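Long-range contacts in protein SSD1 (Saccharomyces cerevisiae S288C, PDB 7AM1), which binds mRNA at elements in untranslated regions and represses translation, as a non-enzymatic pseudonuclease member of the RNase II family: residues R355-I366 and W466-N476; G388-D398 and A447-S457. All coordinates share one frame; numbering follows the deposited sequence.

Contact 1 (R355-I366 and W466-N476)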
loop_
_atom_site.group_PDB
_atom_site.type_symbol
_atom_site.label_atom_id
_atom_site.label_comp_id
_atom_site.label_asym_id
_atom_site.label_seq_id
_atom_site.Cartn_x
_atom_site.Cartn_y
_atom_site.Cartn_z
ATOM N N ARG A 355 -5.192 9.955 -37.902
ATOM C CA ARG A 355 -5.778 9.931 -36.569
ATOM C C ARG A 355 -7.135 10.622 -36.564
ATOM O O ARG A 355 -7.346 11.614 -37.270
ATOM C CB ARG A 355 -4.844 10.607 -35.565
ATOM C CG ARG A 355 -3.417 10.092 -35.619
ATOM C CD ARG A 355 -2.577 10.599 -34.453
ATOM N NE ARG A 355 -1.469 9.689 -34.172
ATOM C CZ ARG A 355 -1.354 8.941 -33.078
ATOM N NH1 ARG A 355 -2.265 8.991 -32.113
ATOM N NH2 ARG A 355 -0.305 8.142 -32.946
ATOM N N ARG A 356 -8.062 10.089 -35.768
ATOM C CA ARG A 356 -9.340 10.764 -35.583
ATOM C C ARG A 356 -9.088 12.108 -34.916
ATOM O O ARG A 356 -8.448 12.181 -33.864
ATOM C CB ARG A 356 -10.292 9.919 -34.738
ATOM C CG ARG A 356 -11.665 10.569 -34.536
ATOM C CD ARG A 356 -12.709 9.580 -34.023
ATOM N NE ARG A 356 -13.964 10.250 -33.682
ATOM C CZ ARG A 356 -14.979 9.677 -33.041
ATOM N NH1 ARG A 356 -14.907 8.409 -32.660
ATOM N NH2 ARG A 356 -16.074 10.378 -32.779
ATOM N N ASN A 357 -9.578 13.175 -35.534
ATOM C CA ASN A 357 -9.208 14.525 -35.136
ATOM C C ASN A 357 -10.263 15.101 -34.199
ATOM O O ASN A 357 -11.444 15.168 -34.551
ATOM C CB ASN A 357 -9.029 15.417 -36.363
ATOM C CG ASN A 357 -8.389 16.741 -36.018
ATOM O OD1 ASN A 357 -8.999 17.579 -35.354
ATOM N ND2 ASN A 357 -7.151 16.935 -36.459
ATOM N N PHE A 358 -9.829 15.506 -33.005
ATOM C CA PHE A 358 -10.683 16.169 -32.028
ATOM C C PHE A 358 -10.192 17.589 -31.749
ATOM O O PHE A 358 -10.353 18.095 -30.637
ATOM C CB PHE A 358 -10.736 15.392 -30.707
ATOM C CG PHE A 358 -11.372 14.030 -30.805
ATOM C CD1 PHE A 358 -12.749 13.894 -30.895
ATOM C CD2 PHE A 358 -10.590 12.883 -30.763
ATOM C CE1 PHE A 358 -13.335 12.636 -30.972
ATOM C CE2 PHE A 358 -11.167 11.622 -30.844
ATOM C CZ PHE A 358 -12.537 11.496 -30.941
ATOM N N THR A 359 -9.594 18.250 -32.741
ATOM C CA THR A 359 -8.971 19.546 -32.501
ATOM C C THR A 359 -9.894 20.727 -32.778
ATOM O O THR A 359 -9.556 21.855 -32.401
ATOM C CB THR A 359 -7.705 19.706 -33.353
ATOM O OG1 THR A 359 -8.048 19.653 -34.742
ATOM C CG2 THR A 359 -6.698 18.607 -33.040
ATOM N N ASP A 360 -11.039 20.504 -33.424
ATOM C CA ASP A 360 -11.989 21.579 -33.692
ATOM C C ASP A 360 -12.659 21.986 -32.385
ATOM O O ASP A 360 -13.514 21.261 -31.865
ATOM C CB ASP A 360 -13.021 21.135 -34.723
ATOM C CG ASP A 360 -13.859 22.287 -35.245
ATOM O OD1 ASP A 360 -13.994 23.302 -34.532
ATOM O OD2 ASP A 360 -14.383 22.175 -36.374
ATOM N N THR A 361 -12.261 23.139 -31.843
ATOM C CA THR A 361 -12.809 23.613 -30.578
ATOM C C THR A 361 -14.262 24.057 -30.695
ATOM O O THR A 361 -14.876 24.374 -29.669
ATOM C CB THR A 361 -11.951 24.759 -30.032
ATOM O OG1 THR A 361 -11.805 25.782 -31.023
ATOM C CG2 THR A 361 -10.571 24.241 -29.632
ATOM N N ASN A 362 -14.820 24.102 -31.910
ATOM C CA ASN A 362 -16.246 24.351 -32.067
ATOM C C ASN A 362 -17.078 23.097 -31.848
ATOM O O ASN A 362 -18.256 23.205 -31.491
ATOM C CB ASN A 362 -16.556 24.884 -33.471
ATOM C CG ASN A 362 -15.925 26.229 -33.741
ATOM O OD1 ASN A 362 -15.761 27.046 -32.837
ATOM N ND2 ASN A 362 -15.574 26.472 -34.998
ATOM N N GLU A 363 -16.478 21.918 -32.002
ATOM C CA GLU A 363 -17.200 20.659 -31.899
ATOM C C GLU A 363 -16.933 19.910 -30.607
ATOM O O GLU A 363 -17.814 19.188 -30.138
ATOM C CB GLU A 363 -16.836 19.734 -33.068
ATOM C CG GLU A 363 -17.158 20.282 -34.451
ATOM C CD GLU A 363 -18.648 20.391 -34.727
ATOM O OE1 GLU A 363 -19.430 19.615 -34.139
ATOM O OE2 GLU A 363 -19.035 21.246 -35.549
ATOM N N TYR A 364 -15.741 20.052 -30.032
ATOM C CA TYR A 364 -15.351 19.312 -28.840
ATOM C C TYR A 364 -14.767 20.285 -27.832
ATOM O O TYR A 364 -13.922 21.115 -28.181
ATOM C CB TYR A 364 -14.331 18.214 -29.174
ATOM C CG TYR A 364 -14.839 17.225 -30.193
ATOM C CD1 TYR A 364 -15.631 16.155 -29.807
ATOM C CD2 TYR A 364 -14.538 17.366 -31.539
ATOM C CE1 TYR A 364 -16.105 15.250 -30.727
ATOM C CE2 TYR A 364 -15.015 16.467 -32.474
ATOM C CZ TYR A 364 -15.797 15.410 -32.059
ATOM O OH TYR A 364 -16.278 14.507 -32.979
ATOM N N ASN A 365 -15.246 20.197 -26.595
ATOM C CA ASN A 365 -14.719 20.966 -25.472
ATOM C C ASN A 365 -13.971 19.976 -24.583
ATOM O O ASN A 365 -14.512 19.446 -23.613
ATOM C CB ASN A 365 -15.826 21.684 -24.715
ATOM C CG ASN A 365 -15.287 22.611 -23.640
ATOM O OD1 ASN A 365 -14.106 22.566 -23.293
ATOM N ND2 ASN A 365 -16.155 23.462 -23.110
ATOM N N ILE A 366 -12.729 19.702 -24.948
ATOM C CA ILE A 366 -11.904 18.737 -24.231
ATOM C C ILE A 366 -11.215 19.449 -23.078
ATOM O O ILE A 366 -10.577 20.492 -23.270
ATOM C CB ILE A 366 -10.877 18.088 -25.171
ATOM C CG1 ILE A 366 -11.584 17.192 -26.187
ATOM C CG2 ILE A 366 -9.876 17.250 -24.380
ATOM C CD1 ILE A 366 -10.730 16.821 -27.374
ATOM N N TRP A 466 -16.006 3.277 -29.480
ATOM C CA TRP A 466 -14.948 3.432 -30.469
ATOM C C TRP A 466 -13.607 3.531 -29.756
ATOM O O TRP A 466 -13.484 4.228 -28.745
ATOM C CB TRP A 466 -15.167 4.678 -31.329
ATOM C CG TRP A 466 -14.108 4.873 -32.380
ATOM C CD1 TRP A 466 -14.108 4.365 -33.649
ATOM C CD2 TRP A 466 -12.902 5.636 -32.254
ATOM N NE1 TRP A 466 -12.976 4.763 -34.317
ATOM C CE2 TRP A 466 -12.219 5.542 -33.483
ATOM C CE3 TRP A 466 -12.335 6.390 -31.223
ATOM C CZ2 TRP A 466 -10.995 6.175 -33.707
ATOM C CZ3 TRP A 466 -11.118 7.015 -31.447
ATOM C CH2 TRP A 466 -10.465 6.905 -32.680
ATOM N N VAL A 467 -12.610 2.823 -30.281
ATOM C CA VAL A 467 -11.256 2.833 -29.741
ATOM C C VAL A 467 -10.287 3.013 -30.901
ATOM O O VAL A 467 -10.356 2.274 -31.888
ATOM C CB VAL A 467 -10.940 1.533 -28.977
ATOM C CG1 VAL A 467 -9.532 1.578 -28.428
ATOM C CG2 VAL A 467 -11.952 1.308 -27.863
ATOM N N GLY A 468 -9.387 3.983 -30.788
ATOM C CA GLY A 468 -8.459 4.221 -31.879
ATOM C C GLY A 468 -7.479 5.325 -31.555
ATOM O O GLY A 468 -7.505 5.923 -30.473
ATOM N N GLU A 469 -6.597 5.575 -32.521
ATOM C CA GLU A 469 -5.639 6.668 -32.429
ATOM C C GLU A 469 -6.313 7.990 -32.774
ATOM O O GLU A 469 -7.202 8.046 -33.630
ATOM C CB GLU A 469 -4.457 6.410 -33.361
ATOM C CG GLU A 469 -3.665 5.156 -32.989
ATOM C CD GLU A 469 -2.605 4.803 -34.012
ATOM O OE1 GLU A 469 -1.521 4.329 -33.608
ATOM O OE2 GLU A 469 -2.853 5.014 -35.218
ATOM N N SER A 470 -5.890 9.055 -32.096
ATOM C CA SER A 470 -6.579 10.331 -32.196
ATOM C C SER A 470 -5.591 11.472 -32.000
ATOM O O SER A 470 -4.401 11.268 -31.737
ATOM C CB SER A 470 -7.705 10.430 -31.160
ATOM O OG SER A 470 -7.191 10.243 -29.850
ATOM N N THR A 471 -6.112 12.687 -32.129
ATOM C CA THR A 471 -5.382 13.919 -31.874
ATOM C C THR A 471 -6.350 14.868 -31.187
ATOM O O THR A 471 -7.490 15.022 -31.639
ATOM C CB THR A 471 -4.852 14.540 -33.172
ATOM O OG1 THR A 471 -3.976 13.615 -33.828
ATOM C CG2 THR A 471 -4.102 15.828 -32.892
ATOM N N ILE A 472 -5.902 15.495 -30.099
ATOM C CA ILE A 472 -6.737 16.414 -29.340
ATOM C C ILE A 472 -6.007 17.742 -29.214
ATOM O O ILE A 472 -4.790 17.838 -29.381
ATOM C CB ILE A 472 -7.109 15.873 -27.937
ATOM C CG1 ILE A 472 -5.876 15.768 -27.029
ATOM C CG2 ILE A 472 -7.802 14.521 -28.060
ATOM C CD1 ILE A 472 -6.202 15.448 -25.575
ATOM N N SER A 473 -6.788 18.784 -28.920
ATOM C CA SER A 473 -6.262 20.100 -28.567
ATOM C C SER A 473 -7.151 20.622 -27.451
ATOM O O SER A 473 -8.212 21.198 -27.702
ATOM C CB SER A 473 -6.267 21.050 -29.768
ATOM O OG SER A 473 -5.664 22.287 -29.428
ATOM N N PRO A 474 -6.752 20.423 -26.189
ATOM C CA PRO A 474 -7.653 20.761 -25.080
ATOM C C PRO A 474 -8.085 22.220 -25.107
ATOM O O PRO A 474 -7.311 23.117 -25.444
ATOM C CB PRO A 474 -6.819 20.446 -23.831
ATOM C CG PRO A 474 -5.813 19.445 -24.292
ATOM C CD PRO A 474 -5.498 19.809 -25.713
ATOM N N SER A 475 -9.345 22.445 -24.749
ATOM C CA SER A 475 -9.845 23.797 -24.557
ATOM C C SER A 475 -9.594 24.293 -23.146
ATOM O O SER A 475 -9.491 25.507 -22.932
ATOM C CB SER A 475 -11.343 23.853 -24.865
ATOM O OG SER A 475 -11.570 23.670 -26.248
ATOM N N ASN A 476 -9.491 23.377 -22.187
ATOM C CA ASN A 476 -9.333 23.731 -20.788
ATOM C C ASN A 476 -8.483 22.672 -20.105
ATOM O O ASN A 476 -8.348 21.547 -20.589
ATOM C CB ASN A 476 -10.691 23.853 -20.089
ATOM C CG ASN A 476 -11.544 24.954 -20.674
ATOM O OD1 ASN A 476 -12.454 24.702 -21.467
ATOM N ND2 ASN A 476 -11.251 26.187 -20.290
HETATM O O HOH W 1 -11.344 21.025 -27.064
#
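Parallel backbone pairing sets Arg356 beside Ser470 and Asn357 beside Thr471. Arg356 N donates to Glu469 O, Thr471 N to Arg356 O (3.0 Å) and Phe358 N to Thr471 O (2.8 Å). Ile366 O is gripped by two donors in its carbonyl plane, Ser475 N at 2.7 Å and Asn476 N at 3.3 Å, and a single water joins Tyr364 O, Ile366 N, Ser473 O and Ser475 OG.

Arg355 NH1 reaches Ser470 O at 3.1 Å, close to the guanidinium plane; Glu469 CB sits over one guanidinium face, and Arg355 NH2 makes a salt bridge with Asp398 OD2. A leucine here would probably leave Asp398 with Lys677 but without this second charged partner, and Ser470 O without its side-chain donor.

With CG anti to the backbone N (chi1 -179°), the extended Arg356 chain lays CD over the Trp466 six-membered ring, 3.8 Å from its centroid. Arg356 NH1 comes down on the same face, 3.4 Å from Trp466 CD2, and CZ stands 4.8 Å from that centroid, a cation-pi contact with the guanidinium plane steeply inclined (76°) to the ring.

Ile366 CD1 packs on Ile472 CB and CG2. In the mixed RNB-domain sheet, the Arg356–Phe358 ladder holds edge strand 356-358 on 462-472, while the Ile366 bonds lead into the 367-370/476-479 pair at the other margin.

Contact 2 (G388-D398 and A447-S457); sequences GTLELGCHVVD and ATLSVVYTLDS
His395 and Ser450 face each other as a non-hydrogen-bonded pair of two antiparallel strands, and the histidine side chain can be traced outward from there. His395 CB lies 3.9 Å from Ser450 OG, with Thr448 CB a little farther off. CG stands beside the backbone N, anti to the carbonyl carbon (chi1 -44°), and this brings the ring alongside the serine, with CG 3.7 Å from Ser450 OG. The meeting is edge-on: Ser450 OG is in the ring plane and 2.7 Å from His395 ND1, a nearly straight bond (172°) in which either atom could be the donor. His395 CE1 passes Ser450 OG at 3.6 Å, and at the tip NE2 is hydrogen-bonded to His381 ND1. Ser450 OG is also close to Ser470 OG, a probable but unusually short hydrogen bond. One ring face lies over Gly393, where a CB would be crowded by His395 NE2.

Glu391, on the same side of the sheet, lays CG on Val452 CG1 at 3.4 Å while OE2 bonds to His381. On the other side, Cys394 SG approaches the edge of the Tyr453 ring, 4.1 Å from CE2, and helix 544-568 packs on Cys394 and Val451.

Reciprocal backbone bonds join Leu390 with Leu455, Leu392 with Tyr453, Cys394 with Val451 and Val396 with Leu449, alternating with non-hydrogen-bonded pairs such as Glu391 with Thr454 and Gly393 with Val452: a regular antiparallel ladder between two interior strands of the RNB-domain sheet.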
loop_
_atom_site.group_PDB
_atom_site.type_symbol
_atom_site.label_atom_id
_atom_site.label_comp_id
_atom_site.label_asym_id
_atom_site.label_seq_id
_atom_site.Cartn_x
_atom_site.Cartn_y
_atom_site.Cartn_z
ATOM N N GLY A 388 -30.687 11.807 -29.513
ATOM C CA GLY A 388 -30.973 11.090 -28.287
ATOM C C GLY A 388 -29.786 10.381 -27.678
ATOM O O GLY A 388 -29.969 9.532 -26.799
ATOM N N THR A 389 -28.573 10.689 -28.123
ATOM C CA THR A 389 -27.377 10.068 -27.580
ATOM C C THR A 389 -26.379 11.136 -27.163
ATOM O O THR A 389 -26.338 12.231 -27.730
ATOM C CB THR A 389 -26.712 9.122 -28.597
ATOM O OG1 THR A 389 -26.084 9.892 -29.631
ATOM C CG2 THR A 389 -27.738 8.183 -29.215
ATOM N N LEU A 390 -25.570 10.792 -26.169
ATOM C CA LEU A 390 -24.434 11.591 -25.740
ATOM C C LEU A 390 -23.148 10.855 -26.091
ATOM O O LEU A 390 -23.154 9.676 -26.457
ATOM C CB LEU A 390 -24.484 11.870 -24.233
ATOM C CG LEU A 390 -25.757 12.492 -23.663
ATOM C CD1 LEU A 390 -25.622 12.681 -22.156
ATOM C CD2 LEU A 390 -26.065 13.814 -24.346
ATOM N N GLU A 391 -22.035 11.565 -25.966
ATOM C CA GLU A 391 -20.719 11.010 -26.248
ATOM C C GLU A 391 -19.766 11.396 -25.129
ATOM O O GLU A 391 -19.646 12.576 -24.793
ATOM C CB GLU A 391 -20.200 11.520 -27.594
ATOM C CG GLU A 391 -18.761 11.197 -27.879
ATOM C CD GLU A 391 -18.375 11.554 -29.296
ATOM O OE1 GLU A 391 -19.000 11.012 -30.232
ATOM O OE2 GLU A 391 -17.456 12.380 -29.476
ATOM N N LEU A 392 -19.107 10.399 -24.547
ATOM C CA LEU A 392 -18.028 10.615 -23.590
ATOM C C LEU A 392 -16.730 10.173 -24.259
ATOM O O LEU A 392 -16.546 8.983 -24.537
ATOM C CB LEU A 392 -18.257 9.843 -22.294
ATOM C CG LEU A 392 -17.146 10.038 -21.257
ATOM C CD1 LEU A 392 -17.277 11.401 -20.596
ATOM C CD2 LEU A 392 -17.139 8.919 -20.230
ATOM N N GLY A 393 -15.851 11.128 -24.546
ATOM C CA GLY A 393 -14.542 10.832 -25.107
ATOM C C GLY A 393 -13.494 10.797 -24.021
ATOM O O GLY A 393 -13.416 11.701 -23.184
ATOM N N CYS A 394 -12.677 9.742 -24.032
ATOM C CA CYS A 394 -11.630 9.524 -23.039
ATOM C C CYS A 394 -10.297 9.408 -23.760
ATOM O O CYS A 394 -10.097 8.478 -24.547
ATOM C CB CYS A 394 -11.930 8.272 -22.215
ATOM S SG CYS A 394 -13.589 8.297 -21.489
ATOM N N HIS A 395 -9.390 10.347 -23.494
ATOM C CA HIS A 395 -8.176 10.520 -24.281
ATOM C C HIS A 395 -6.954 10.356 -23.390
ATOM O O HIS A 395 -6.867 10.981 -22.327
ATOM C CB HIS A 395 -8.145 11.900 -24.948
ATOM C CG HIS A 395 -9.448 12.306 -25.567
ATOM N ND1 HIS A 395 -9.915 11.772 -26.748
ATOM C CD2 HIS A 395 -10.382 13.202 -25.165
ATOM C CE1 HIS A 395 -11.078 12.320 -27.048
ATOM N NE2 HIS A 395 -11.387 13.191 -26.103
ATOM N N VAL A 396 -6.011 9.528 -23.838
ATOM C CA VAL A 396 -4.771 9.251 -23.125
ATOM C C VAL A 396 -3.596 9.602 -24.028
ATOM O O VAL A 396 -3.603 9.279 -25.222
ATOM C CB VAL A 396 -4.689 7.772 -22.692
ATOM C CG1 VAL A 396 -3.361 7.501 -21.993
ATOM C CG2 VAL A 396 -5.865 7.406 -21.798
ATOM N N VAL A 397 -2.589 10.270 -23.458
ATOM C CA VAL A 397 -1.384 10.590 -24.217
ATOM C C VAL A 397 -0.833 9.327 -24.867
ATOM O O VAL A 397 -0.674 8.290 -24.213
ATOM C CB VAL A 397 -0.336 11.255 -23.306
ATOM C CG1 VAL A 397 0.980 11.419 -24.054
ATOM C CG2 VAL A 397 -0.840 12.596 -22.812
ATOM N N ASP A 398 -0.530 9.419 -26.162
ATOM C CA ASP A 398 0.004 8.289 -26.928
ATOM C C ASP A 398 1.526 8.295 -26.801
ATOM O O ASP A 398 2.269 8.619 -27.730
ATOM C CB ASP A 398 -0.456 8.370 -28.380
ATOM C CG ASP A 398 -0.095 7.130 -29.194
ATOM O OD1 ASP A 398 0.661 6.265 -28.697
ATOM O OD2 ASP A 398 -0.585 7.019 -30.340
ATOM N N ALA A 447 -0.857 13.852 -29.718
ATOM C CA ALA A 447 -1.274 12.531 -30.164
ATOM C C ALA A 447 -1.776 11.734 -28.967
ATOM O O ALA A 447 -1.133 11.712 -27.911
ATOM C CB ALA A 447 -0.113 11.805 -30.839
ATOM N N THR A 448 -2.919 11.073 -29.131
ATOM C CA THR A 448 -3.567 10.382 -28.028
ATOM C C THR A 448 -4.129 9.054 -28.515
ATOM O O THR A 448 -4.208 8.784 -29.715
ATOM C CB THR A 448 -4.681 11.244 -27.406
ATOM O OG1 THR A 448 -5.499 11.798 -28.444
ATOM C CG2 THR A 448 -4.100 12.381 -26.570
ATOM N N LEU A 449 -4.474 8.201 -27.558
ATOM C CA LEU A 449 -5.293 7.018 -27.789
ATOM C C LEU A 449 -6.610 7.245 -27.062
ATOM O O LEU A 449 -6.611 7.587 -25.874
ATOM C CB LEU A 449 -4.604 5.747 -27.282
ATOM C CG LEU A 449 -3.255 5.369 -27.908
ATOM C CD1 LEU A 449 -2.695 4.083 -27.289
ATOM C CD2 LEU A 449 -3.366 5.217 -29.420
ATOM N N SER A 450 -7.723 7.080 -27.766
ATOM C CA SER A 450 -9.014 7.485 -27.236
ATOM C C SER A 450 -9.976 6.311 -27.169
ATOM O O SER A 450 -9.968 5.431 -28.035
ATOM C CB SER A 450 -9.630 8.596 -28.089
ATOM O OG SER A 450 -8.809 9.750 -28.094
ATOM N N VAL A 451 -10.800 6.316 -26.125
ATOM C CA VAL A 451 -11.959 5.440 -26.001
ATOM C C VAL A 451 -13.189 6.338 -25.905
ATOM O O VAL A 451 -13.320 7.119 -24.954
ATOM C CB VAL A 451 -11.847 4.512 -24.781
ATOM C CG1 VAL A 451 -13.108 3.677 -24.637
ATOM C CG2 VAL A 451 -10.611 3.621 -24.898
ATOM N N VAL A 452 -14.069 6.251 -26.900
ATOM C CA VAL A 452 -15.219 7.143 -27.026
ATOM C C VAL A 452 -16.488 6.319 -26.862
ATOM O O VAL A 452 -16.739 5.393 -27.642
ATOM C CB VAL A 452 -15.210 7.884 -28.373
ATOM C CG1 VAL A 452 -16.405 8.824 -28.481
ATOM C CG2 VAL A 452 -13.906 8.647 -28.534
ATOM N N TYR A 453 -17.277 6.639 -25.840
ATOM C CA TYR A 453 -18.530 5.946 -25.579
ATOM C C TYR A 453 -19.690 6.770 -26.120
ATOM O O TYR A 453 -19.764 7.977 -25.868
ATOM C CB TYR A 453 -18.723 5.697 -24.083
ATOM C CG TYR A 453 -17.603 4.897 -23.449
ATOM C CD1 TYR A 453 -17.577 3.512 -23.538
ATOM C CD2 TYR A 453 -16.574 5.527 -22.756
ATOM C CE1 TYR A 453 -16.561 2.779 -22.962
ATOM C CE2 TYR A 453 -15.547 4.796 -22.175
ATOM C CZ TYR A 453 -15.551 3.426 -22.276
ATOM O OH TYR A 453 -14.533 2.694 -21.706
ATOM N N THR A 454 -20.591 6.116 -26.850
ATOM C CA THR A 454 -21.875 6.693 -27.232
ATOM C C THR A 454 -22.925 6.196 -26.245
ATOM O O THR A 454 -23.048 4.988 -26.023
ATOM C CB THR A 454 -22.251 6.308 -28.663
ATOM O OG1 THR A 454 -21.286 6.844 -29.577
ATOM C CG2 THR A 454 -23.616 6.850 -29.021
ATOM N N LEU A 455 -23.643 7.128 -25.623
ATOM C CA LEU A 455 -24.543 6.813 -24.524
ATOM C C LEU A 455 -25.971 7.214 -24.853
ATOM O O LEU A 455 -26.205 8.236 -25.506
ATOM C CB LEU A 455 -24.115 7.533 -23.237
ATOM C CG LEU A 455 -22.634 7.463 -22.875
ATOM C CD1 LEU A 455 -22.350 8.333 -21.670
ATOM C CD2 LEU A 455 -22.221 6.027 -22.609
ATOM N N ASP A 456 -26.928 6.417 -24.383
ATOM C CA ASP A 456 -28.317 6.852 -24.410
ATOM C C ASP A 456 -28.473 8.089 -23.534
ATOM O O ASP A 456 -28.115 8.075 -22.354
ATOM C CB ASP A 456 -29.239 5.735 -23.922
ATOM C CG ASP A 456 -30.704 6.114 -24.011
ATOM O OD1 ASP A 456 -31.106 7.095 -23.352
ATOM O OD2 ASP A 456 -31.454 5.445 -24.753
ATOM N N SER A 457 -29.020 9.160 -24.109
ATOM C CA SER A 457 -29.068 10.438 -23.406
ATOM C C SER A 457 -29.988 10.431 -22.193
ATOM O O SER A 457 -29.919 11.366 -21.390
ATOM C CB SER A 457 -29.499 11.549 -24.364
ATOM O OG SER A 457 -28.548 11.713 -25.400
#

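Both contacts belong to one mixed sheet, with contact 2 nested inside the chain loop that contact 1 closes. Strands 446-456 and 462-472, one from each contact, are sheet neighbours joined by backbone bonds such as Ser470 with Thr448, whose OG1 is also a probable partner of Ser470 OG. Contact 2 is mostly buried: its long antiparallel ladder has a helix over one side and a histidine-serine pair on the other. Contact 1, at the margins of the sheet, is only partly buried; its short parallel pairing gives way to loop, and beside its backbone bonds it adds arginine side-chain contacts and a bridging water. Asp398, of contact 2, is shared by Arg355 of contact 1 and Lys677.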